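Local coordinates for putative retaining b-glycosidase (Saccharophagus degradans, PDB 5A95), which probably hydrolyses mixed-linkage beta-glucans as a retaining beta-glucanase of glycoside hydrolase family 5, at residues I288-G293 / S326-V331; K43-Q48 / N177-A182. The protein carries 1 engineered substitution. One frame throughout, in Å; residues are numbered along the deposited sequence. Where two conformers were deposited one is given.

Contact 1: I288-G293 / S326-V331; sequences IATQLG and SYTVWV. Engineered in segment 288-293: Q291 (natural residue Glu). With BGC (beta-D-glucopyranose), chain D.
The indole of W330 is covered on one face by the amide of Q291, an engineered residue standing where nature has Glu, and by the glucose. Q291 NE2 lies 3.7 Å above the ring plane and BGC C3 3.6 Å above it, both toward the rim; amide and indole planes are only 19° apart. V331 CB sits beneath the opposite face, brought there across the cis peptide that joins the two residues. On the pyrrole side NE1 is hydrogen-bonded to S337 O. Q291 runs alongside W330: its CG is anti to its own carbonyl carbon (chi1 -65°), and the extended chain beyond carries the amide along the indole, with CD 3.6 Å from W330 CE3 and NE2 out over the ring near the fusion atom CD2. Y256 OH and R103 NH1 fix the two amide ends, while the bond from Q291 NE2 to BGC O2 (3.3 Å) is weak.

The strands pair in parallel at I288-S326 and A289-Y327. A289 N bonds to S326 O, T328 N bonds to A289 O, and past the regular ladder W330 N reaches L292 O at 2.9 Å, nearly straight (174° at the hydrogen). Between these, T328 OG1 donates to T290 O (2.9 Å) from above the carbonyl plane. N72 ND2 also donates to T290 O, so this buried carbonyl is gripped twice.

Q291 lies just beyond the C-terminal end of strand 287-289 and faces BGC O2, held by Y256 and R103. The natural Glu would probably sit likewise, consistent with the family 5 nucleophile, with W330 as its flat wall and a platform for the glucose.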
ATOM      1  N   ILE A 288     -30.427  -6.825   3.332  1.00  5.97           N
ATOM      2  CA  ILE A 288     -30.825  -5.471   3.040  1.00  6.58           C
ATOM      3  C   ILE A 288     -30.508  -5.158   1.584  1.00  6.39           C
ATOM      4  O   ILE A 288     -29.353  -5.266   1.129  1.00  5.90           O
ATOM      5  CB  ILE A 288     -30.176  -4.377   3.939  1.00  7.06           C
ATOM      6  CG1 ILE A 288     -30.162  -4.764   5.411  1.00  7.92           C
ATOM      7  CG2 ILE A 288     -30.862  -3.031   3.720  1.00  7.36           C
ATOM      8  CD1 ILE A 288     -29.456  -3.766   6.319  1.00  7.50           C
ATOM      9  N   ALA A 289     -31.556  -4.810   0.835  1.00  5.90           N
ATOM     10  CA  ALA A 289     -31.385  -4.339  -0.527  1.00  6.03           C
ATOM     11  C   ALA A 289     -30.991  -2.869  -0.449  1.00  5.86           C
ATOM     12  O   ALA A 289     -31.857  -1.985  -0.482  1.00  6.07           O
ATOM     13  CB  ALA A 289     -32.665  -4.575  -1.309  1.00  6.50           C
ATOM     14  N   THR A 290     -29.687  -2.610  -0.277  1.00  5.48           N
ATOM     15  CA  THR A 290     -29.250  -1.256   0.022  1.00  6.34           C
ATOM     16  C   THR A 290     -29.197  -0.295  -1.168  1.00  6.73           C
ATOM     17  O   THR A 290     -29.005   0.897  -0.965  1.00  6.50           O
ATOM     18  CB  THR A 290     -27.920  -1.241   0.774  1.00  5.84           C
ATOM     19  OG1 THR A 290     -26.995  -2.097   0.105  1.00  6.53           O
ATOM     20  CG2 THR A 290     -28.077  -1.647   2.215  1.00  6.19           C
ATOM     21  N   GLN A 291     -29.387  -0.831  -2.368  1.00  6.14           N
ATOM     22  CA  GLN A 291     -29.683  -0.032  -3.557  1.00  7.16           C
ATOM     23  C   GLN A 291     -30.656  -0.813  -4.389  1.00  7.56           C
ATOM     24  O   GLN A 291     -30.525  -2.022  -4.587  1.00  8.91           O
ATOM     25  CB  GLN A 291     -28.448   0.299  -4.389  1.00  8.64           C
ATOM     26  CG  GLN A 291     -27.501   1.178  -3.624  1.00 10.00           C
ATOM     27  CD  GLN A 291     -26.310   1.688  -4.398  1.00 13.10           C
ATOM     28  OE1 GLN A 291     -25.329   2.090  -3.797  1.00 17.63           O
ATOM     29  NE2 GLN A 291     -26.434   1.784  -5.692  1.00 18.04           N
ATOM     30  N   LEU A 292     -31.646  -0.092  -4.878  1.00  7.25           N
ATOM     31  CA  LEU A 292     -32.660  -0.561  -5.813  1.00  6.92           C
ATOM     32  C   LEU A 292     -33.332   0.687  -6.370  1.00  6.61           C
ATOM     33  O   LEU A 292     -33.228   1.757  -5.792  1.00  7.52           O
ATOM     34  CB  LEU A 292     -33.673  -1.501  -5.147  1.00  7.73           C
ATOM     35  CG  LEU A 292     -34.670  -0.901  -4.176  1.00  8.43           C
ATOM     36  CD1 LEU A 292     -35.924  -1.752  -4.041  1.00 10.51           C
ATOM     37  CD2 LEU A 292     -34.047  -0.689  -2.800  1.00  8.70           C
ATOM     38  N   GLY A 293     -34.077   0.539  -7.445  1.00  7.40           N
ATOM     39  CA  GLY A 293     -34.806   1.642  -8.047  1.00  8.30           C
ATOM     40  C   GLY A 293     -34.723   1.628  -9.558  1.00  8.51           C
ATOM     41  O   GLY A 293     -34.046   0.792 -10.118  1.00  8.78           O
ATOM     42  N   SER A 326     -35.275  -6.107   3.918  1.00  7.16           N
ATOM     43  CA  SER A 326     -35.129  -4.678   4.179  1.00  6.77           C
ATOM     44  C   SER A 326     -34.589  -3.960   2.943  1.00  6.89           C
ATOM     45  O   SER A 326     -34.041  -4.600   2.039  1.00  7.09           O
ATOM     46  CB  SER A 326     -34.169  -4.500   5.336  1.00  7.02           C
ATOM     47  OG  SER A 326     -34.705  -4.955   6.568  1.00  7.50           O
ATOM     48  N   TYR A 327     -34.745  -2.647   2.881  1.00  6.49           N
ATOM     49  CA  TYR A 327     -34.323  -1.924   1.688  1.00  6.74           C
ATOM     50  C   TYR A 327     -34.102  -0.439   1.919  1.00  7.49           C
ATOM     51  O   TYR A 327     -34.744   0.186   2.739  1.00  7.61           O
ATOM     52  CB  TYR A 327     -35.328  -2.108   0.536  1.00  7.78           C
ATOM     53  CG  TYR A 327     -36.730  -1.690   0.863  1.00  8.64           C
ATOM     54  CD1 TYR A 327     -37.150  -0.384   0.678  1.00 10.24           C
ATOM     55  CD2 TYR A 327     -37.629  -2.587   1.397  1.00  8.48           C
ATOM     56  CE1 TYR A 327     -38.449   0.002   0.975  1.00 12.17           C
ATOM     57  CE2 TYR A 327     -38.926  -2.217   1.696  1.00 10.67           C
ATOM     58  CZ  TYR A 327     -39.330  -0.917   1.498  1.00 12.47           C
ATOM     59  OH  TYR A 327     -40.626  -0.514   1.812  1.00 17.82           O
ATOM     60  N   THR A 328     -33.188   0.115   1.116  1.00  6.46           N
ATOM     61  CA  THR A 328     -32.999   1.545   1.004  1.00  6.45           C
ATOM     62  C   THR A 328     -32.896   1.925  -0.473  1.00  6.67           C
ATOM     63  O   THR A 328     -31.939   1.573  -1.164  1.00  7.00           O
ATOM     64  CB  THR A 328     -31.779   2.064   1.769  1.00  6.01           C
ATOM     65  OG1 THR A 328     -30.595   1.356   1.424  1.00  6.65           O
ATOM     66  CG2 THR A 328     -31.982   1.962   3.263  1.00  7.34           C
ATOM     67  N   VAL A 329     -33.888   2.672  -0.968  1.00  6.38           N
ATOM     68  CA  VAL A 329     -33.983   3.020  -2.367  1.00  6.62           C
ATOM     69  C   VAL A 329     -32.840   3.987  -2.732  1.00  7.53           C
ATOM     70  O   VAL A 329     -32.447   4.847  -1.927  1.00  7.81           O
ATOM     71  CB  VAL A 329     -35.331   3.715  -2.648  1.00  7.55           C
ATOM     72  CG1 VAL A 329     -35.501   4.084  -4.115  1.00  8.53           C
ATOM     73  CG2 VAL A 329     -36.486   2.820  -2.220  1.00  8.53           C
ATOM     74  N   TRP A 330     -32.343   3.864  -3.961  1.00  6.30           N
ATOM     75  CA  TRP A 330     -31.344   4.782  -4.517  1.00  6.71           C
ATOM     76  C   TRP A 330     -32.044   5.655  -5.569  1.00  7.81           C
ATOM     77  O   TRP A 330     -32.584   5.101  -6.514  1.00  7.80           O
ATOM     78  CB  TRP A 330     -30.179   3.975  -5.172  1.00  6.91           C
ATOM     79  CG  TRP A 330     -29.100   4.845  -5.763  1.00  7.36           C
ATOM     80  CD1 TRP A 330     -29.115   5.438  -6.991  1.00  8.01           C
ATOM     81  CD2 TRP A 330     -27.917   5.305  -5.112  1.00  7.20           C
ATOM     82  NE1 TRP A 330     -27.978   6.190  -7.169  1.00  9.33           N
ATOM     83  CE2 TRP A 330     -27.228   6.135  -6.024  1.00  8.08           C
ATOM     84  CE3 TRP A 330     -27.362   5.080  -3.849  1.00  7.60           C
ATOM     85  CZ2 TRP A 330     -26.019   6.758  -5.706  1.00  9.02           C
ATOM     86  CZ3 TRP A 330     -26.174   5.689  -3.529  1.00  8.23           C
ATOM     87  CH2 TRP A 330     -25.493   6.509  -4.462  1.00  9.19           C
ATOM     88  N   VAL A 331     -32.023   6.992  -5.459  1.00  8.30           N
ATOM     89  CA  VAL A 331     -31.417   7.787  -4.377  1.00  7.70           C
ATOM     90  C   VAL A 331     -32.278   9.040  -4.163  1.00  7.27           C
ATOM     91  O   VAL A 331     -32.830   9.581  -5.128  1.00  8.59           O
ATOM     92  CB  VAL A 331     -29.956   8.174  -4.726  1.00  7.90           C
ATOM     93  CG1 VAL A 331     -29.876   8.895  -6.053  1.00  8.70           C
ATOM     94  CG2 VAL A 331     -29.303   8.991  -3.619  1.00  9.33           C
TER
HETATM   95  C2  BGC D   1     -23.590   2.887  -7.814  1.00 12.97           C
HETATM   96  C3  BGC D   1     -24.133   4.300  -7.608  1.00 12.38           C
HETATM   97  C4  BGC D   1     -24.687   4.829  -8.936  1.00 11.95           C
HETATM   98  C5  BGC D   1     -25.712   3.858  -9.489  1.00 13.86           C
HETATM   99  C6  BGC D   1     -26.320   4.330 -10.788  1.00 17.66           C
HETATM  100  C1  BGC D   1     -24.501   1.982  -8.639  1.00 14.00           C
HETATM  101  O1  BGC D   1     -23.816   0.904  -9.224  1.00 15.06           O
HETATM  102  O2  BGC D   1     -23.270   2.285  -6.506  1.00 13.04           O
HETATM  103  O3  BGC D   1     -23.057   5.105  -7.031  1.00 10.68           O
HETATM  104  O4  BGC D   1     -25.282   6.134  -8.886  1.00 11.57           O
HETATM  105  O5  BGC D   1     -25.013   2.649  -9.767  1.00 14.48           O
HETATM  106  O6  BGC D   1     -27.094   3.228 -11.262  1.00 24.57           O

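Contact 2: K43-Q48 / N177-A182. With MG (magnesium ion), chain G.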
ATOM      1  N   LYS A  43     -24.749  10.030  25.937  1.00 21.83           N
ATOM      2  CA  LYS A  43     -25.711  10.693  26.847  1.00 22.00           C
ATOM      3  C   LYS A  43     -26.496  11.799  26.160  1.00 20.56           C
ATOM      4  O   LYS A  43     -27.518  12.232  26.678  1.00 28.19           O
ATOM      5  CB  LYS A  43     -24.986  11.270  28.066  1.00 26.01           C
ATOM      6  CG  LYS A  43     -24.267  10.222  28.892  1.00 30.34           C
ATOM      7  CD  LYS A  43     -23.746  10.784  30.209  1.00 33.93           C
ATOM      8  CE  LYS A  43     -22.654   9.880  30.766  1.00 42.55           C
ATOM      9  NZ  LYS A  43     -22.560   9.939  32.252  1.00 54.34           N
ATOM     10  N   SER A  44     -26.046  12.246  24.993  1.00 21.05           N
ATOM     11  CA  SER A  44     -26.754  13.282  24.240  1.00 22.01           C
ATOM     12  C   SER A  44     -27.973  12.732  23.479  1.00 19.79           C
ATOM     13  O   SER A  44     -28.744  13.489  22.899  1.00 25.98           O
ATOM     14  CB  SER A  44     -25.795  13.952  23.250  1.00 23.23           C
ATOM     15  OG  SER A  44     -25.468  13.107  22.158  1.00 23.46           O
ATOM     16  N   LEU A  45     -28.123  11.414  23.468  1.00 17.31           N
ATOM     17  CA  LEU A  45     -29.140  10.763  22.642  1.00 18.03           C
ATOM     18  C   LEU A  45     -30.426  10.521  23.386  1.00 16.52           C
ATOM     19  O   LEU A  45     -30.413  10.180  24.573  1.00 20.13           O
ATOM     20  CB  LEU A  45     -28.615   9.403  22.166  1.00 17.33           C
ATOM     21  CG  LEU A  45     -27.375   9.453  21.274  1.00 20.31           C
ATOM     22  CD1 LEU A  45     -26.866   8.036  21.034  1.00 21.45           C
ATOM     23  CD2 LEU A  45     -27.698  10.151  19.976  1.00 23.86           C
ATOM     24  N   LYS A  46     -31.542  10.652  22.670  1.00 14.29           N
ATOM     25  CA  LYS A  46     -32.827  10.130  23.154  1.00 16.71           C
ATOM     26  C   LYS A  46     -32.827   8.600  23.152  1.00 16.40           C
ATOM     27  O   LYS A  46     -32.132   7.983  22.355  1.00 17.60           O
ATOM     28  CB  LYS A  46     -33.950  10.546  22.225  1.00 19.26           C
ATOM     29  CG  LYS A  46     -34.203  12.025  22.074  1.00 20.57           C
ATOM     30  CD  LYS A  46     -35.313  12.199  21.031  1.00 24.20           C
ATOM     31  CE  LYS A  46     -35.767  13.636  20.919  1.00 26.33           C
ATOM     32  NZ  LYS A  46     -36.861  13.857  19.909  1.00 24.67           N
ATOM     33  N   THR A  47     -33.660   7.998  23.994  1.00 20.09           N
ATOM     34  CA  THR A  47     -33.824   6.552  23.984  1.00 22.22           C
ATOM     35  C   THR A  47     -34.172   6.061  22.552  1.00 20.38           C
ATOM     36  O   THR A  47     -34.970   6.693  21.827  1.00 19.35           O
ATOM     37  CB  THR A  47     -34.896   6.125  25.007  1.00 24.37           C
ATOM     38  OG1 THR A  47     -36.113   6.859  24.764  1.00 30.67           O
ATOM     39  CG2 THR A  47     -34.385   6.401  26.452  1.00 27.54           C
ATOM     40  N   GLN A  48     -33.542   4.973  22.148  1.00 16.96           N
ATOM     41  CA  GLN A  48     -33.721   4.402  20.829  1.00 14.61           C
ATOM     42  C   GLN A  48     -33.192   2.995  20.927  1.00 13.05           C
ATOM     43  O   GLN A  48     -32.067   2.775  21.395  1.00 15.34           O
ATOM     44  CB  GLN A  48     -32.933   5.196  19.757  1.00 13.42           C
ATOM     45  CG  GLN A  48     -33.163   4.720  18.347  1.00 13.50           C
ATOM     46  CD  GLN A  48     -32.603   5.665  17.295  1.00 12.97           C
ATOM     47  OE1 GLN A  48     -31.843   6.597  17.591  1.00 11.92           O
ATOM     48  NE2 GLN A  48     -32.989   5.432  16.040  1.00 14.91           N
ATOM     49  N   ASN A 177     -21.567   1.885  21.064  1.00  9.77           N
ATOM     50  CA  ASN A 177     -22.743   1.970  21.960  0.50 11.03           C
ATOM     51  C   ASN A 177     -23.748   3.058  21.510  1.00 10.98           C
ATOM     52  O   ASN A 177     -24.411   3.666  22.338  1.00 12.93           O
ATOM     53  CB  ASN A 177     -22.262   2.208  23.414  0.50 12.21           C
ATOM     54  CG  ASN A 177     -23.367   2.068  24.465  0.50 12.46           C
ATOM     55  OD1 ASN A 177     -24.237   1.223  24.352  0.50 13.71           O
ATOM     56  ND2 ASN A 177     -23.315   2.918  25.492  0.50 12.96           N
ATOM     57  N   VAL A 178     -23.862   3.288  20.207  1.00  9.07           N
ATOM     58  CA  VAL A 178     -24.804   4.248  19.620  1.00  9.43           C
ATOM     59  C   VAL A 178     -25.872   3.461  18.835  1.00  9.29           C
ATOM     60  O   VAL A 178     -25.598   2.919  17.751  1.00  9.15           O
ATOM     61  CB  VAL A 178     -24.119   5.277  18.710  1.00  9.80           C
ATOM     62  CG1 VAL A 178     -25.114   6.195  18.030  1.00  9.67           C
ATOM     63  CG2 VAL A 178     -23.106   6.121  19.483  1.00 10.56           C
ATOM     64  N   PRO A 179     -27.097   3.374  19.369  1.00  9.72           N
ATOM     65  CA  PRO A 179     -28.114   2.563  18.682  1.00  8.75           C
ATOM     66  C   PRO A 179     -28.499   3.099  17.303  1.00  8.62           C
ATOM     67  O   PRO A 179     -28.859   2.337  16.418  1.00  9.12           O
ATOM     68  CB  PRO A 179     -29.322   2.634  19.632  1.00 10.01           C
ATOM     69  CG  PRO A 179     -29.071   3.836  20.462  1.00 15.16           C
ATOM     70  CD  PRO A 179     -27.600   3.907  20.650  1.00 11.24           C
ATOM     71  N   THR A 180     -28.437   4.407  17.139  1.00  9.20           N
ATOM     72  CA  THR A 180     -28.861   5.069  15.906  1.00  8.98           C
ATOM     73  C   THR A 180     -28.087   4.543  14.698  1.00  8.23           C
ATOM     74  O   THR A 180     -28.631   4.467  13.630  1.00  9.18           O
ATOM     75  CB  THR A 180     -28.624   6.574  16.040  1.00  8.96           C
ATOM     76  OG1 THR A 180     -29.228   7.022  17.258  1.00 11.11           O
ATOM     77  CG2 THR A 180     -29.160   7.344  14.889  1.00  9.59           C
ATOM     78  N   VAL A 181     -26.808   4.243  14.914  1.00  8.13           N
ATOM     79  CA  VAL A 181     -25.930   3.772  13.856  1.00  8.21           C
ATOM     80  C   VAL A 181     -26.021   2.244  13.877  1.00  7.70           C
ATOM     81  O   VAL A 181     -25.479   1.605  14.754  1.00  9.00           O
ATOM     82  CB  VAL A 181     -24.499   4.275  14.052  1.00  9.42           C
ATOM     83  CG1 VAL A 181     -23.625   3.776  12.933  1.00 12.96           C
ATOM     84  CG2 VAL A 181     -24.445   5.807  14.090  1.00 10.43           C
ATOM     85  N   ALA A 182     -26.767   1.674  12.928  1.00  7.24           N
ATOM     86  CA  ALA A 182     -27.174   0.291  13.023  1.00  7.56           C
ATOM     87  C   ALA A 182     -26.326  -0.669  12.217  1.00  7.24           C
ATOM     88  O   ALA A 182     -26.107  -1.791  12.647  1.00  8.33           O
ATOM     89  CB  ALA A 182     -28.631   0.142  12.649  1.00  8.50           C
TER
HETATM   90 MG    MG G 401     -24.475   1.207  16.752  1.00  9.99          MG
HETATM   91  O   HOH W   1     -23.265   0.506  18.783  1.00  9.95           O
HETATM   92  O   HOH W   2     -25.187  -1.034  16.985  1.00 10.83           O
HETATM   93  O   HOH W   3     -22.528   2.243  16.143  1.00  8.89           O
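Where barrel strand 181-185 begins, L45 and Q48 of the loop preceding strand 52-54 pack onto the turn V178-P179-T180. The apolar half is carried by L45, whose CD1 meets V178 CG1 at 3.9 Å, the two side chains crossing at about a right angle; the same methyl also touches P179 CD. F40 borders both L45 and V178. P179 presses the flank of its ring against the backbone of Q48, with CB 3.3 Å from Q48 O.

Q48 supplies the polar half. With CG anti to the backbone N (chi1 -175°) and the chain extended beyond, its amide passes the proline to T180, and OE1 accepts from T180 OG1 at 2.7 Å, the hydroxyl standing 44° out of the amide carbonyl plane. N131 ND2 of helix 116-133 is a second donor to OE1, and NE2 is spent on I135 O, which fixes the amide's rotation. Replacing Q48 with an alanine is likely to leave the buried hydroxyl of T180 without this acceptor, and N131 ND2 and I135 O without the partners the amide gives them.

The same turn grips a magnesium ion through V178 O and V181 O, each at 2.3 Å, and three waters, 2.3 to 2.5 Å from the magnesium, also bind it. The turn leading into strand 181-185 thus offers two main-chain carbonyls to a hydrated ion at the N-terminal end of the (beta/alpha)8 barrel, opposite the catalytic end.

How the contacts relate
Contacts 1 and 2 belong to the same barrel sheet but serve its two ends. The segments 288-293 and 326-331 carry the chain out of neighbouring strands into the sugar-binding cleft, where W330 also comes within about 4 Å of a further glucose unit; the pair 43-48 and 177-182 sits where strand 181-185 starts. Their centres are 23 Å apart and their nearest atoms about 7 Å, without touching. The magnesium ion of contact 2 is about 13 Å from the side chain of I288. Strand 181-185 nevertheless links them: its last residue, E185, hydrogen-bonds to T290 of contact 1, while its first carbonyl holds the ion.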